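Local coordinates for protein LbaCas13a H328A (C2c2) (Lachnospiraceae bacterium NK4A179, PDB 5WLH) that probably acts as a CRISPR RNA-guided ribonuclease, binding a crRNA and using it to direct cleavage of RNA, at residues D110-A113 with F114-A117; R372-N375 with I376-R380; F628-E631 with T632-M635. One frame throughout, in Å; residues are numbered along the deposited sequence.

Interaction 1. Residues D110-A113 with F114-A117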
loop_
_atom_site.group_PDB
_atom_site.type_symbol
_atom_site.label_atom_id
_atom_site.label_comp_id
_atom_site.label_asym_id
_atom_site.label_seq_id
_atom_site.Cartn_x
_atom_site.Cartn_y
_atom_site.Cartn_z
ATOM N N ASP A 110 22.295 41.813 28.016
ATOM C CA ASP A 110 21.956 43.208 28.289
ATOM C C ASP A 110 20.463 43.451 28.075
ATOM O O ASP A 110 20.056 44.354 27.345
ATOM C CB ASP A 110 22.806 44.153 27.435
ATOM C CG ASP A 110 23.076 45.486 28.115
ATOM O OD1 ASP A 110 22.530 45.739 29.215
ATOM O OD2 ASP A 110 23.840 46.287 27.537
ATOM N N ASP A 111 19.648 42.605 28.708
ATOM C CA ASP A 111 18.188 42.739 28.717
ATOM C C ASP A 111 17.613 42.777 27.299
ATOM O O ASP A 111 16.810 43.645 26.956
ATOM C CB ASP A 111 17.752 43.972 29.518
ATOM C CG ASP A 111 17.993 43.818 31.021
ATOM O OD1 ASP A 111 17.815 42.704 31.561
ATOM O OD2 ASP A 111 18.361 44.821 31.661
ATOM N N ARG A 112 18.036 41.818 26.469
ATOM C CA ARG A 112 17.508 41.624 25.114
ATOM C C ARG A 112 17.706 42.845 24.220
ATOM O O ARG A 112 17.025 42.980 23.203
ATOM C CB ARG A 112 16.019 41.249 25.141
ATOM C CG ARG A 112 15.633 40.185 26.155
ATOM C CD ARG A 112 14.545 39.253 25.613
ATOM N NE ARG A 112 13.982 38.382 26.646
ATOM C CZ ARG A 112 13.319 38.791 27.730
ATOM N NH1 ARG A 112 13.090 40.082 27.955
ATOM N NH2 ARG A 112 12.865 37.894 28.595
ATOM N N ALA A 113 18.644 43.733 24.565
ATOM C CA ALA A 113 18.765 45.008 23.862
ATOM C C ALA A 113 19.288 44.854 22.440
ATOM O O ALA A 113 19.098 45.761 21.621
ATOM C CB ALA A 113 19.681 45.958 24.637
ATOM N N PHE A 114 19.936 43.736 22.126
ATOM C CA PHE A 114 20.550 43.556 20.819
ATOM C C PHE A 114 19.898 42.464 19.984
ATOM O O PHE A 114 20.365 42.201 18.874
ATOM C CB PHE A 114 22.042 43.268 20.994
ATOM C CG PHE A 114 22.702 44.202 21.948
ATOM C CD1 PHE A 114 22.658 45.572 21.722
ATOM C CD2 PHE A 114 23.328 43.728 23.092
ATOM C CE1 PHE A 114 23.256 46.454 22.613
ATOM C CE2 PHE A 114 23.929 44.608 23.988
ATOM C CZ PHE A 114 23.894 45.967 23.745
ATOM N N GLU A 115 18.828 41.836 20.481
ATOM C CA GLU A 115 18.179 40.768 19.727
ATOM C C GLU A 115 17.746 41.251 18.350
ATOM O O GLU A 115 17.938 40.550 17.350
ATOM C CB GLU A 115 16.978 40.238 20.502
ATOM C CG GLU A 115 17.341 39.377 21.685
ATOM C CD GLU A 115 16.116 38.841 22.387
ATOM O OE1 GLU A 115 15.021 39.413 22.182
ATOM O OE2 GLU A 115 16.252 37.852 23.139
ATOM N N LYS A 116 17.164 42.450 18.281
ATOM C CA LYS A 116 16.724 42.992 17.000
ATOM C C LYS A 116 17.908 43.254 16.077
ATOM O O LYS A 116 17.837 42.975 14.875
ATOM C CB LYS A 116 15.918 44.274 17.218
ATOM C CG LYS A 116 14.402 44.077 17.315
ATOM C CD LYS A 116 13.795 43.642 15.980
ATOM C CE LYS A 116 12.777 42.517 16.167
ATOM N NZ LYS A 116 12.655 41.657 14.952
ATOM N N ALA A 117 19.005 43.790 16.614
ATOM C CA ALA A 117 20.174 44.051 15.778
ATOM C C ALA A 117 20.764 42.753 15.237
ATOM O O ALA A 117 21.137 42.673 14.061
ATOM C CB ALA A 117 21.226 44.827 16.571
HETATM O O HOH W 1 18.601 45.242 18.922
#
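A single water joins Ala113 O to Ala117 N, donating to the carbonyl at 2.8 Å from Ala113 O and accepting from the amide at 2.8 Å from Ala117 N. It takes the place of a direct backbone bond between residues four apart, so the first turn of helix 115-130 begins hydrated. Next to it the chain turns at Arg112, where Glu115 N reaches back to Arg112 O in a long, weak bond of 3.5 Å.

Phe114 carries the apolar side. Its ring, with CG beside the backbone N (chi1 -47°), is brought back over the preceding residue, and the methyl of Ala113 sits squarely over one face, Ala113 CB 4.1 Å from the Phe114 ring centroid and only 9° off the normal. Asp110 comes at the ring obliquely, Asp110 CB lying 3.7 Å from Phe114 CE2, while its carboxylate goes on to a salt bridge with Arg151. Thr148, Arg151 and Leu152 of helix 146-155 also touch the ring. A serine here would probably leave a gap against Leu152 and take away the surface on which Ala113 and Asp110 rest.

On the polar flank Arg112 and Glu115 run side by side, pointing the same way. The methylenes of Arg112 do the touching, lying along the carboxylate of Glu115, with Arg112 CD 3.3 Å from Glu115 OE2, whereas Arg112 NE is 4.2 Å from that oxygen, beyond a salt bridge.

Residues 110-112 wind left-handed, with positive phi angles, and a type I beta turn from Arg112 to Glu115 then hands the chain to a right-handed helix: a surface junction between two helical pieces.

Interaction 2. Residues R372-N375 with I376-R380. With nucleotides of chain B.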
loop_
_atom_site.group_PDB
_atom_site.type_symbol
_atom_site.label_atom_id
_atom_site.label_comp_id
_atom_site.label_asym_id
_atom_site.label_seq_id
_atom_site.Cartn_x
_atom_site.Cartn_y
_atom_site.Cartn_z
ATOM N N ARG A 372 28.626 15.734 -5.502
ATOM C CA ARG A 372 28.023 17.055 -5.688
ATOM C C ARG A 372 28.950 17.967 -6.473
ATOM O O ARG A 372 28.522 18.643 -7.413
ATOM C CB ARG A 372 27.681 17.694 -4.346
ATOM C CG ARG A 372 27.073 19.106 -4.478
ATOM C CD ARG A 372 26.738 19.680 -3.119
ATOM N NE ARG A 372 26.254 21.051 -3.194
ATOM C CZ ARG A 372 27.033 22.128 -3.186
ATOM N NH1 ARG A 372 28.358 21.999 -3.108
ATOM N NH2 ARG A 372 26.488 23.334 -3.256
ATOM N N ASN A 373 30.232 17.996 -6.095
ATOM C CA ASN A 373 31.199 18.804 -6.832
ATOM C C ASN A 373 31.223 18.432 -8.303
ATOM O O ASN A 373 31.220 19.311 -9.171
ATOM C CB ASN A 373 32.588 18.641 -6.217
ATOM C CG ASN A 373 32.677 19.263 -4.853
ATOM O OD1 ASN A 373 31.886 20.144 -4.513
ATOM N ND2 ASN A 373 33.636 18.810 -4.054
ATOM N N GLN A 374 31.275 17.131 -8.608
ATOM C CA GLN A 374 31.282 16.700 -10.001
ATOM C C GLN A 374 29.956 17.031 -10.680
ATOM O O GLN A 374 29.934 17.485 -11.830
ATOM C CB GLN A 374 31.596 15.200 -10.087
ATOM C CG GLN A 374 31.745 14.686 -11.511
ATOM C CD GLN A 374 32.847 15.397 -12.265
ATOM O OE1 GLN A 374 34.013 15.311 -11.889
ATOM N NE2 GLN A 374 32.478 16.131 -13.318
ATOM N N ASN A 375 28.839 16.839 -9.975
ATOM C CA ASN A 375 27.542 17.187 -10.559
ATOM C C ASN A 375 27.491 18.664 -10.944
ATOM O O ASN A 375 27.021 19.017 -12.034
ATOM C CB ASN A 375 26.422 16.841 -9.579
ATOM C CG ASN A 375 25.056 16.712 -10.275
ATOM O OD1 ASN A 375 24.982 16.332 -11.437
ATOM N ND2 ASN A 375 23.989 17.024 -9.559
ATOM N N ILE A 376 27.984 19.541 -10.066
ATOM C CA ILE A 376 27.995 20.974 -10.353
ATOM C C ILE A 376 28.847 21.263 -11.579
ATOM O O ILE A 376 28.453 22.031 -12.466
ATOM C CB ILE A 376 28.492 21.761 -9.127
ATOM C CG1 ILE A 376 27.431 21.752 -8.021
ATOM C CG2 ILE A 376 28.904 23.187 -9.531
ATOM C CD1 ILE A 376 28.000 22.066 -6.616
ATOM N N GLY A 377 30.027 20.648 -11.653
ATOM C CA GLY A 377 30.869 20.842 -12.822
ATOM C C GLY A 377 30.211 20.360 -14.102
ATOM O O GLY A 377 30.223 21.054 -15.123
ATOM N N CYS A 378 29.633 19.152 -14.067
ATOM C CA CYS A 378 28.876 18.656 -15.215
ATOM C C CYS A 378 27.777 19.622 -15.615
ATOM O O CYS A 378 27.559 19.866 -16.804
ATOM C CB CYS A 378 28.244 17.312 -14.895
ATOM S SG CYS A 378 29.396 15.979 -14.786
ATOM N N TYR A 379 27.040 20.136 -14.632
ATOM C CA TYR A 379 25.947 21.051 -14.921
ATOM C C TYR A 379 26.458 22.314 -15.610
ATOM O O TYR A 379 25.942 22.721 -16.657
ATOM C CB TYR A 379 25.213 21.392 -13.628
ATOM C CG TYR A 379 24.228 22.527 -13.768
ATOM C CD1 TYR A 379 24.621 23.850 -13.569
ATOM C CD2 TYR A 379 22.901 22.281 -14.114
ATOM C CE1 TYR A 379 23.720 24.890 -13.711
ATOM C CE2 TYR A 379 21.991 23.321 -14.256
ATOM C CZ TYR A 379 22.408 24.622 -14.047
ATOM O OH TYR A 379 21.525 25.662 -14.175
ATOM N N ARG A 380 27.473 22.958 -15.032
ATOM C CA ARG A 380 27.950 24.209 -15.613
ATOM C C ARG A 380 28.504 23.989 -17.017
ATOM O O ARG A 380 28.285 24.809 -17.914
ATOM C CB ARG A 380 28.986 24.841 -14.688
ATOM C CG ARG A 380 28.456 24.961 -13.283
ATOM C CD ARG A 380 28.951 26.165 -12.530
ATOM N NE ARG A 380 28.158 26.358 -11.320
ATOM C CZ ARG A 380 28.665 26.576 -10.116
ATOM N NH1 ARG A 380 29.982 26.639 -9.951
ATOM N NH2 ARG A 380 27.860 26.742 -9.080
ATOM P P A B 16 21.978 31.666 -8.890
ATOM O OP1 A B 16 22.167 33.033 -8.350
ATOM O OP2 A B 16 21.036 31.436 -10.022
ATOM O "O5'" A B 16 23.393 31.127 -9.359
ATOM C "C5'" A B 16 24.556 31.275 -8.546
ATOM C "C4'" A B 16 25.735 30.547 -9.152
ATOM O "O4'" A B 16 25.389 29.147 -9.281
ATOM C "C3'" A B 16 26.133 31.004 -10.551
ATOM O "O3'" A B 16 27.507 30.702 -10.764
ATOM C "C2'" A B 16 25.311 30.093 -11.446
ATOM O "O2'" A B 16 25.877 29.893 -12.722
ATOM C "C1'" A B 16 25.307 28.790 -10.651
ATOM N N9 A B 16 24.076 28.013 -10.792
ATOM C C8 A B 16 22.787 28.435 -11.017
ATOM N N7 A B 16 21.921 27.446 -11.025
ATOM C C5 A B 16 22.698 26.323 -10.777
ATOM C C6 A B 16 22.388 24.964 -10.658
ATOM N N6 A B 16 21.143 24.476 -10.783
ATOM N N1 A B 16 23.412 24.123 -10.398
ATOM C C2 A B 16 24.662 24.600 -10.272
ATOM N N3 A B 16 25.081 25.864 -10.355
ATOM C C4 A B 16 24.031 26.667 -10.617
ATOM P P A B 18 30.269 27.338 -6.306
ATOM O OP1 A B 18 30.844 26.597 -5.158
ATOM O OP2 A B 18 30.839 27.165 -7.670
ATOM O "O5'" A B 18 28.713 26.973 -6.415
ATOM C "C5'" A B 18 27.831 27.187 -5.320
ATOM C "C4'" A B 18 26.501 27.736 -5.778
ATOM O "O4'" A B 18 26.067 27.016 -6.962
ATOM C "C3'" A B 18 25.347 27.573 -4.797
ATOM O "O3'" A B 18 25.312 28.568 -3.793
ATOM C "C2'" A B 18 24.131 27.585 -5.713
ATOM O "O2'" A B 18 23.817 28.912 -6.108
ATOM C "C1'" A B 18 24.666 26.833 -6.931
ATOM N N9 A B 18 24.396 25.385 -6.869
ATOM C C8 A B 18 25.283 24.366 -6.618
ATOM N N7 A B 18 24.748 23.172 -6.648
ATOM C C5 A B 18 23.413 23.413 -6.940
ATOM C C6 A B 18 22.300 22.573 -7.106
ATOM N N6 A B 18 22.328 21.247 -7.009
ATOM N N1 A B 18 21.111 23.152 -7.391
ATOM C C2 A B 18 21.057 24.484 -7.499
ATOM N N3 A B 18 22.026 25.380 -7.363
ATOM C C4 A B 18 23.186 24.772 -7.072
ATOM P P G B 19 24.885 28.195 -2.284
ATOM O OP1 G B 19 24.856 29.408 -1.457
ATOM O OP2 G B 19 25.631 26.990 -1.870
ATOM O "O5'" G B 19 23.350 27.778 -2.411
ATOM C "C5'" G B 19 22.360 28.720 -2.774
ATOM C "C4'" G B 19 21.081 28.002 -3.106
ATOM O "O4'" G B 19 21.363 27.030 -4.139
ATOM C "C3'" G B 19 20.485 27.187 -1.971
ATOM O "O3'" G B 19 19.627 27.974 -1.167
ATOM C "C2'" G B 19 19.731 26.087 -2.705
ATOM O "O2'" G B 19 18.505 26.612 -3.178
ATOM C "C1'" G B 19 20.636 25.850 -3.907
ATOM N N9 G B 19 21.601 24.755 -3.710
ATOM C C8 G B 19 22.964 24.843 -3.527
ATOM N N7 G B 19 23.540 23.681 -3.444
ATOM C C5 G B 19 22.494 22.773 -3.585
ATOM C C6 G B 19 22.482 21.351 -3.580
ATOM O O6 G B 19 23.444 20.590 -3.436
ATOM N N1 G B 19 21.188 20.841 -3.766
ATOM C C2 G B 19 20.059 21.604 -3.936
ATOM N N2 G B 19 18.887 20.963 -4.107
ATOM N N3 G B 19 20.064 22.923 -3.943
ATOM C C4 G B 19 21.297 23.429 -3.763
#
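Ile376 stands between two arginines and offers each a different methyl. Its CD1 lies over the centre of the Arg372 guanidinium, 3.5 Å above that plane, and its CG2 covers one face of the Arg380 guanidinium. With their faces packed in this way, both arginines turn their N-H edges to the RNA of chain B.

Arg372 is fully stretched, CG anti to the backbone N (chi1 179°) and the chain straight out to NE, which delivers the guanidinium edge-on to a guanine. Arg372 NE donates to O6 of G19 at 2.9 Å and Arg372 NH2 to N7 of the same base at 3.0 Å, the second bond almost straight at 178°. The remaining nitrogen, NH1, is claimed by Glu369 in a salt bridge.

Arg380, bent at its second torsion, bridges two nucleotides. NE and NH2 both donate to N3 of A16, while NH1 makes a very short bond to OP2 of A18 and NH2 reaches O5' of that nucleotide at 2.8 Å. Base and phosphate thus fix the rotation of the group.

Tyr379 swings its ring out under A16, whose N1 sits 3.3 Å above the ring plane, offset toward the rim; His406 meets the same tyrosine. Ile376 CG1 also packs on A18, 3.3 Å from its N7.

Away from the RNA, Gln374 curls back so that its NE2 donates to Cys378 SG at 3.4 Å, with the sulfur close to the amide plane.

Helix 357-388 thus sets residues four and eight apart along one face against the crRNA, and the two-pronged hold on O6 and N7 is the classic arginine reading of a guanine's Hoogsteen edge.

Interaction 3. Residues F628-E631 with T632-M635; sequences FEHE and TERM
Thr632 is wedged against the last turn of its helix, and both branches of its side chain are used. The methyl CG2 sits over one face of the Phe628 ring, 3.8 Å from the ring centroid and 25° off the normal, displaced toward the rim so that Phe628 CE2 is its nearest ring atom at 3.4 Å. The hydroxyl takes the other direction. Lying between the backbone N and the carbonyl carbon (chi1 68°), Thr632 OG1 donates to Glu629 O at 2.7 Å. That carbonyl also accepts from Glu633 N at 3.1 Å, and two donors hold it as the helix runs out.

The outer side is looser. Glu633 is exposed, and its chain runs back across Glu629, bringing Glu629 OE2 and Glu633 OE2 to 4.2 Å with the two carboxylates turned obliquely to each other. Two like charges at that distance would probably repel and raise the proton affinity of one of them.

Between these extremes lies the Glu631–Arg634 pair. Arg634 N donates to Glu631 O from above the carbonyl plane, 62° out of it, and Arg634 CG presses on the same oxygen. Their charged ends stay apart, Glu631 OE2 being 4.4 Å from Arg634 NH1, and one water spans them, donating to the carboxylate and accepting from NH1. The other carboxylate oxygen, OE1, is held by Arg911 and Tyr907.

His630 stacks on Trp573 and is hydrogen-bonded to Asp575 through NE2. Helix 621-632 ends here, and a type I turn from Thr632 to Met635 leads directly into helix 635-645. Helix 891-898 packs along Phe628 and Thr632, whereas helix 960-974 closes over Glu631, Arg634 and Met635.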
loop_
_atom_site.group_PDB
_atom_site.type_symbol
_atom_site.label_atom_id
_atom_site.label_comp_id
_atom_site.label_asym_id
_atom_site.label_seq_id
_atom_site.Cartn_x
_atom_site.Cartn_y
_atom_site.Cartn_z
ATOM N N PHE A 628 -29.391 -15.732 -2.269
ATOM C CA PHE A 628 -29.094 -14.787 -1.200
ATOM C C PHE A 628 -30.146 -14.858 -0.104
ATOM O O PHE A 628 -29.814 -14.929 1.084
ATOM C CB PHE A 628 -29.006 -13.360 -1.730
ATOM C CG PHE A 628 -28.712 -12.355 -0.652
ATOM C CD1 PHE A 628 -27.427 -12.239 -0.132
ATOM C CD2 PHE A 628 -29.713 -11.556 -0.129
ATOM C CE1 PHE A 628 -27.157 -11.326 0.870
ATOM C CE2 PHE A 628 -29.449 -10.645 0.869
ATOM C CZ PHE A 628 -28.163 -10.536 1.378
ATOM N N GLU A 629 -31.429 -14.814 -0.478
ATOM C CA GLU A 629 -32.459 -14.888 0.552
ATOM C C GLU A 629 -32.339 -16.186 1.337
ATOM O O GLU A 629 -32.488 -16.194 2.560
ATOM C CB GLU A 629 -33.855 -14.754 -0.056
ATOM C CG GLU A 629 -34.956 -14.900 0.987
ATOM C CD GLU A 629 -36.317 -14.526 0.453
ATOM O OE1 GLU A 629 -36.549 -14.755 -0.751
ATOM O OE2 GLU A 629 -37.153 -14.020 1.239
ATOM N N HIS A 630 -32.055 -17.292 0.647
ATOM C CA HIS A 630 -31.892 -18.567 1.331
ATOM C C HIS A 630 -30.771 -18.489 2.354
ATOM O O HIS A 630 -30.896 -19.009 3.466
ATOM C CB HIS A 630 -31.627 -19.670 0.307
ATOM C CG HIS A 630 -31.663 -21.056 0.877
ATOM N ND1 HIS A 630 -30.529 -21.710 1.309
ATOM C CD2 HIS A 630 -32.691 -21.916 1.069
ATOM C CE1 HIS A 630 -30.858 -22.911 1.752
ATOM N NE2 HIS A 630 -32.165 -23.060 1.620
ATOM N N GLU A 631 -29.678 -17.808 2.008
ATOM C CA GLU A 631 -28.565 -17.685 2.944
ATOM C C GLU A 631 -28.898 -16.756 4.105
ATOM O O GLU A 631 -28.472 -17.011 5.234
ATOM C CB GLU A 631 -27.314 -17.217 2.196
ATOM C CG GLU A 631 -26.843 -18.260 1.213
ATOM C CD GLU A 631 -25.331 -18.367 1.129
ATOM O OE1 GLU A 631 -24.710 -17.417 0.606
ATOM O OE2 GLU A 631 -24.773 -19.398 1.571
ATOM N N THR A 632 -29.644 -15.673 3.860
ATOM C CA THR A 632 -30.032 -14.807 4.973
ATOM C C THR A 632 -30.860 -15.574 5.991
ATOM O O THR A 632 -30.775 -15.304 7.193
ATOM C CB THR A 632 -30.831 -13.577 4.513
ATOM O OG1 THR A 632 -32.115 -13.978 4.007
ATOM C CG2 THR A 632 -30.094 -12.784 3.473
ATOM N N GLU A 633 -31.638 -16.554 5.530
ATOM C CA GLU A 633 -32.501 -17.290 6.444
ATOM C C GLU A 633 -31.710 -18.104 7.458
ATOM O O GLU A 633 -32.257 -18.462 8.506
ATOM C CB GLU A 633 -33.454 -18.184 5.654
ATOM C CG GLU A 633 -34.673 -17.427 5.136
ATOM C CD GLU A 633 -35.361 -18.132 3.984
ATOM O OE1 GLU A 633 -34.985 -19.286 3.678
ATOM O OE2 GLU A 633 -36.287 -17.536 3.395
ATOM N N ARG A 634 -30.434 -18.390 7.199
ATOM C CA ARG A 634 -29.674 -19.173 8.162
ATOM C C ARG A 634 -28.859 -18.314 9.125
ATOM O O ARG A 634 -28.297 -18.854 10.080
ATOM C CB ARG A 634 -28.769 -20.195 7.447
ATOM C CG ARG A 634 -27.696 -19.657 6.525
ATOM C CD ARG A 634 -26.974 -20.807 5.794
ATOM N NE ARG A 634 -26.118 -21.564 6.706
ATOM C CZ ARG A 634 -24.860 -21.919 6.449
ATOM N NH1 ARG A 634 -24.295 -21.614 5.284
ATOM N NH2 ARG A 634 -24.168 -22.604 7.349
ATOM N N MET A 635 -28.843 -16.989 8.945
ATOM C CA MET A 635 -27.888 -16.148 9.670
ATOM C C MET A 635 -28.124 -16.161 11.175
ATOM O O MET A 635 -27.166 -16.214 11.953
ATOM C CB MET A 635 -27.938 -14.719 9.137
ATOM C CG MET A 635 -27.423 -14.598 7.704
ATOM S SD MET A 635 -25.847 -15.447 7.465
ATOM C CE MET A 635 -24.760 -14.403 8.442
HETATM O O HOH W 2 -25.695 -21.434 2.788
#

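All three contacts are local, made between neighbours along one chain, yet they sit far apart: interactions 1 and 3 lie on opposite sides of the chain's centre, their own centres about 80 Å apart. Interaction 1 is a surface junction, joined by water and a weak backbone bond. Interaction 2 is buried, runs through unbroken helix, and spends its polar chemistry on the bound RNA, about 19 Å from the nearest atom of interaction 1. Interaction 3, partly buried, shares with interaction 1 the job of passing the chain between two helical segments through a type I turn, but its sealing is mostly protein on protein. No two hold the same elements.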